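Local coordinates for Cyclo(L-leucyl-L-leucyl) synthase (Staphylococcus haemolyticus, PDB 6EZ3), which makes cyclodipeptides, chiefly cyclo(L-Leu-L-Leu), by joining amino acids delivered on aminoacyl-tRNAs without using ATP, at residues F179-M193 with N211-L223. Residues are numbered along the deposited sequence; the frame is centred on the assembly and turned at random.
Sequences FLNANPIINTQETLM and NLKMNEKQGYIIL
Q218 meets the backbone of F179 to A182 just where strand 218-225 begins to pair in parallel with strand 191-195, the two strands of a beta-alpha-beta unit in the mixed sheet of this HUP-clan enzyme. Its CG lies anti to the backbone N (chi1 -180°) and the chain then bends at chi2 (88°), which brings the amide to A182. There OE1 accepts from A182 N at 2.8 Å, the donor standing above the carbonyl plane. Glutamine suits this buried place because its methylenes run beside the carbonyl oxygens of F179 and L180 and its side-chain carbonyl supplies an acceptor for the A182 N-H.

L180 contributes both backbone and side chain: its carbonyl O receives N215 N at 2.9 Å, and its two methyls, apolar as a buried site favours, lie loosely along 212-214, CD2 near M214 CB and CD1 near L212 CD2. Beside it the amides of N181 and N215 stack, their planes 7° apart.

K217 lends its long methylene chain to the edge of the contact, CG lying 3.9 Å from E190 CB; its ammonium does not touch the E190 carboxylate, which pairs with R19. The carbonyl O of K217 accepts two hydrogen bonds from opposite faces of its plane, T191 N (3.3 Å) only tilted from the plane and N183 ND2 (3.1 Å) well above it.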
# COMPACT_ATOMS: atom_id res chain seq x y z
N PHE A 179 -3.31 5.66 -0.35
CA PHE A 179 -2.22 6.48 0.18
C PHE A 179 -2.62 7.95 0.34
O PHE A 179 -2.10 8.64 1.24
CB PHE A 179 -0.98 6.36 -0.73
CG PHE A 179 -0.23 5.06 -0.54
CD1 PHE A 179 0.90 5.01 0.24
CD2 PHE A 179 -0.70 3.88 -1.09
CE1 PHE A 179 1.57 3.82 0.42
CE2 PHE A 179 -0.03 2.69 -0.89
CZ PHE A 179 1.10 2.66 -0.13
N LEU A 180 -3.55 8.42 -0.54
CA LEU A 180 -4.03 9.79 -0.57
C LEU A 180 -5.26 10.03 0.32
O LEU A 180 -5.26 11.00 1.09
CB LEU A 180 -4.29 10.23 -2.02
CG LEU A 180 -3.11 10.21 -3.00
CD1 LEU A 180 -3.59 10.46 -4.40
CD2 LEU A 180 -2.10 11.27 -2.66
N ASN A 181 -6.28 9.17 0.22
CA ASN A 181 -7.49 9.28 1.06
C ASN A 181 -8.26 7.95 1.15
O ASN A 181 -9.25 7.75 0.44
CB ASN A 181 -8.42 10.42 0.61
CG ASN A 181 -9.50 10.76 1.59
OD1 ASN A 181 -9.42 10.51 2.79
ND2 ASN A 181 -10.53 11.39 1.09
N ALA A 182 -7.79 7.06 2.01
CA ALA A 182 -8.37 5.76 2.24
C ALA A 182 -9.68 5.86 3.01
O ALA A 182 -10.54 5.02 2.82
CB ALA A 182 -7.39 4.90 2.99
N ASN A 183 -9.83 6.89 3.86
CA ASN A 183 -10.99 7.14 4.74
C ASN A 183 -12.38 6.89 4.13
O ASN A 183 -13.12 6.12 4.73
CB ASN A 183 -10.93 8.53 5.34
CG ASN A 183 -9.67 8.77 6.07
OD1 ASN A 183 -9.48 8.26 7.16
ND2 ASN A 183 -8.75 9.50 5.44
N PRO A 184 -12.80 7.48 2.99
CA PRO A 184 -14.15 7.20 2.49
C PRO A 184 -14.32 5.82 1.81
O PRO A 184 -15.46 5.38 1.60
CB PRO A 184 -14.40 8.35 1.53
CG PRO A 184 -13.06 8.70 1.01
CD PRO A 184 -12.08 8.42 2.09
N ILE A 185 -13.20 5.16 1.46
CA ILE A 185 -13.18 3.86 0.80
C ILE A 185 -13.38 2.77 1.86
O ILE A 185 -14.38 2.06 1.83
CB ILE A 185 -11.89 3.66 -0.06
CG1 ILE A 185 -11.64 4.84 -1.04
CG2 ILE A 185 -11.97 2.37 -0.81
CD1 ILE A 185 -10.25 4.98 -1.54
N ILE A 186 -12.46 2.65 2.81
CA ILE A 186 -12.49 1.66 3.90
C ILE A 186 -13.37 2.10 5.08
O ILE A 186 -13.48 1.37 6.07
CB ILE A 186 -11.06 1.29 4.39
CG1 ILE A 186 -10.33 2.51 5.06
CG2 ILE A 186 -10.25 0.65 3.23
CD1 ILE A 186 -9.32 2.13 6.00
N ASN A 187 -13.96 3.30 4.97
CA ASN A 187 -14.87 3.90 5.93
C ASN A 187 -14.25 4.16 7.33
O ASN A 187 -14.70 3.59 8.33
CB ASN A 187 -16.18 3.10 6.04
CG ASN A 187 -17.32 4.00 6.38
OD1 ASN A 187 -17.77 4.02 7.53
ND2 ASN A 187 -17.69 4.87 5.43
N THR A 188 -13.24 5.05 7.37
CA THR A 188 -12.57 5.49 8.60
C THR A 188 -12.72 7.01 8.75
O THR A 188 -12.97 7.70 7.75
CB THR A 188 -11.09 5.05 8.70
OG1 THR A 188 -10.41 5.31 7.48
CG2 THR A 188 -10.93 3.61 9.08
N GLN A 189 -12.58 7.52 10.00
CA GLN A 189 -12.67 8.94 10.31
C GLN A 189 -11.32 9.56 9.89
O GLN A 189 -11.30 10.49 9.10
CB GLN A 189 -12.94 9.13 11.79
CG GLN A 189 -14.18 9.93 12.15
CD GLN A 189 -14.07 10.44 13.57
OE1 GLN A 189 -13.22 11.29 13.89
NE2 GLN A 189 -14.91 9.92 14.48
N GLU A 190 -10.21 8.98 10.39
CA GLU A 190 -8.81 9.33 10.08
C GLU A 190 -8.02 8.02 10.17
O GLU A 190 -8.46 7.10 10.88
CB GLU A 190 -8.23 10.40 11.00
CG GLU A 190 -8.35 10.10 12.49
CD GLU A 190 -7.47 10.92 13.40
OE1 GLU A 190 -6.78 10.33 14.27
OE2 GLU A 190 -7.43 12.16 13.21
N THR A 191 -6.92 7.90 9.39
CA THR A 191 -6.11 6.68 9.28
C THR A 191 -4.70 7.02 8.82
O THR A 191 -4.47 8.10 8.30
CB THR A 191 -6.82 5.68 8.33
OG1 THR A 191 -6.11 4.44 8.24
CG2 THR A 191 -7.09 6.24 6.96
N LEU A 192 -3.73 6.10 9.07
CA LEU A 192 -2.33 6.24 8.63
C LEU A 192 -1.99 5.02 7.79
O LEU A 192 -2.31 3.91 8.21
CB LEU A 192 -1.32 6.25 9.81
CG LEU A 192 -1.38 7.33 10.89
CD1 LEU A 192 -0.52 6.93 12.05
CD2 LEU A 192 -0.92 8.68 10.38
N MET A 193 -1.31 5.20 6.66
CA MET A 193 -0.80 4.08 5.91
C MET A 193 0.63 3.82 6.47
O MET A 193 1.48 4.72 6.39
CB MET A 193 -0.78 4.42 4.44
CG MET A 193 -0.03 3.43 3.63
SD MET A 193 -0.94 1.90 3.38
CE MET A 193 -2.38 2.52 2.43
N ASN A 211 -0.89 18.02 -8.99
CA ASN A 211 -2.29 18.45 -8.86
C ASN A 211 -3.12 17.47 -8.02
O ASN A 211 -4.34 17.43 -8.14
CB ASN A 211 -2.92 18.66 -10.25
CG ASN A 211 -2.10 19.55 -11.16
OD1 ASN A 211 -1.89 20.74 -10.87
ND2 ASN A 211 -1.60 18.99 -12.26
N LEU A 212 -2.43 16.68 -7.17
CA LEU A 212 -2.98 15.69 -6.24
C LEU A 212 -2.58 16.08 -4.82
O LEU A 212 -1.52 16.67 -4.61
CB LEU A 212 -2.47 14.28 -6.54
CG LEU A 212 -2.85 13.68 -7.88
CD1 LEU A 212 -1.81 12.70 -8.32
CD2 LEU A 212 -4.18 13.00 -7.80
N LYS A 213 -3.43 15.75 -3.84
CA LYS A 213 -3.17 16.08 -2.45
C LYS A 213 -3.52 14.93 -1.51
O LYS A 213 -4.54 14.27 -1.67
CB LYS A 213 -3.92 17.36 -2.03
CG LYS A 213 -3.24 18.65 -2.53
CD LYS A 213 -4.03 19.90 -2.10
CE LYS A 213 -3.63 21.16 -2.84
NZ LYS A 213 -4.67 22.22 -2.71
N MET A 214 -2.66 14.68 -0.52
CA MET A 214 -2.95 13.68 0.49
C MET A 214 -3.90 14.36 1.51
O MET A 214 -3.54 15.39 2.10
CB MET A 214 -1.68 13.18 1.16
CG MET A 214 -1.95 12.09 2.14
SD MET A 214 -0.58 11.84 3.27
CE MET A 214 0.39 10.86 2.30
N ASN A 215 -5.09 13.80 1.70
CA ASN A 215 -6.12 14.31 2.60
C ASN A 215 -5.62 14.61 4.00
O ASN A 215 -4.81 13.87 4.52
CB ASN A 215 -7.31 13.37 2.64
CG ASN A 215 -8.52 13.98 3.30
OD1 ASN A 215 -8.73 13.83 4.49
ND2 ASN A 215 -9.30 14.72 2.54
N GLU A 216 -6.15 15.71 4.60
CA GLU A 216 -5.86 16.22 5.95
C GLU A 216 -6.07 15.17 7.03
O GLU A 216 -5.40 15.24 8.06
CB GLU A 216 -6.69 17.49 6.28
CG GLU A 216 -8.21 17.35 6.09
CD GLU A 216 -9.10 18.46 6.65
OE1 GLU A 216 -9.51 18.37 7.83
OE2 GLU A 216 -9.44 19.38 5.87
N LYS A 217 -7.00 14.20 6.80
CA LYS A 217 -7.35 13.09 7.69
C LYS A 217 -6.59 11.78 7.29
O LYS A 217 -6.98 10.67 7.67
CB LYS A 217 -8.88 12.90 7.71
CG LYS A 217 -9.56 13.43 8.95
CD LYS A 217 -9.73 14.96 8.96
CE LYS A 217 -10.14 15.51 10.32
NZ LYS A 217 -11.56 15.17 10.63
N GLN A 218 -5.48 11.95 6.57
CA GLN A 218 -4.67 10.85 6.05
C GLN A 218 -3.17 11.11 6.22
O GLN A 218 -2.68 12.17 5.86
CB GLN A 218 -5.03 10.61 4.56
CG GLN A 218 -4.26 9.48 3.88
CD GLN A 218 -4.88 8.12 4.01
OE1 GLN A 218 -6.09 7.96 4.07
NE2 GLN A 218 -4.06 7.12 3.89
N GLY A 219 -2.46 10.10 6.73
CA GLY A 219 -1.01 10.17 6.93
C GLY A 219 -0.21 9.04 6.33
O GLY A 219 -0.75 8.16 5.65
N TYR A 220 1.12 9.08 6.55
CA TYR A 220 2.05 8.03 6.11
C TYR A 220 3.18 7.93 7.14
O TYR A 220 3.88 8.93 7.39
CB TYR A 220 2.59 8.26 4.69
CG TYR A 220 3.51 7.16 4.19
CD1 TYR A 220 4.87 7.20 4.45
CD2 TYR A 220 3.02 6.10 3.44
CE1 TYR A 220 5.73 6.19 4.01
CE2 TYR A 220 3.86 5.09 2.97
CZ TYR A 220 5.22 5.14 3.27
OH TYR A 220 6.06 4.15 2.83
N ILE A 221 3.34 6.74 7.77
CA ILE A 221 4.38 6.50 8.77
C ILE A 221 5.35 5.40 8.32
O ILE A 221 4.95 4.47 7.61
CB ILE A 221 3.83 6.27 10.21
CG1 ILE A 221 3.03 4.94 10.32
CG2 ILE A 221 3.01 7.47 10.68
CD1 ILE A 221 2.63 4.48 11.78
N ILE A 222 6.63 5.53 8.73
CA ILE A 222 7.69 4.55 8.43
C ILE A 222 8.09 3.78 9.69
O ILE A 222 8.57 4.39 10.67
CB ILE A 222 8.92 5.18 7.72
CG1 ILE A 222 8.49 5.91 6.44
CG2 ILE A 222 9.94 4.11 7.38
CD1 ILE A 222 8.73 7.31 6.48
N LEU A 223 7.89 2.45 9.66
CA LEU A 223 8.18 1.54 10.77
C LEU A 223 9.54 0.85 10.65
O LEU A 223 9.73 -0.01 9.77
CB LEU A 223 7.11 0.44 10.90
CG LEU A 223 5.69 0.82 11.15
CD1 LEU A 223 4.85 -0.41 11.23
CD2 LEU A 223 5.57 1.66 12.39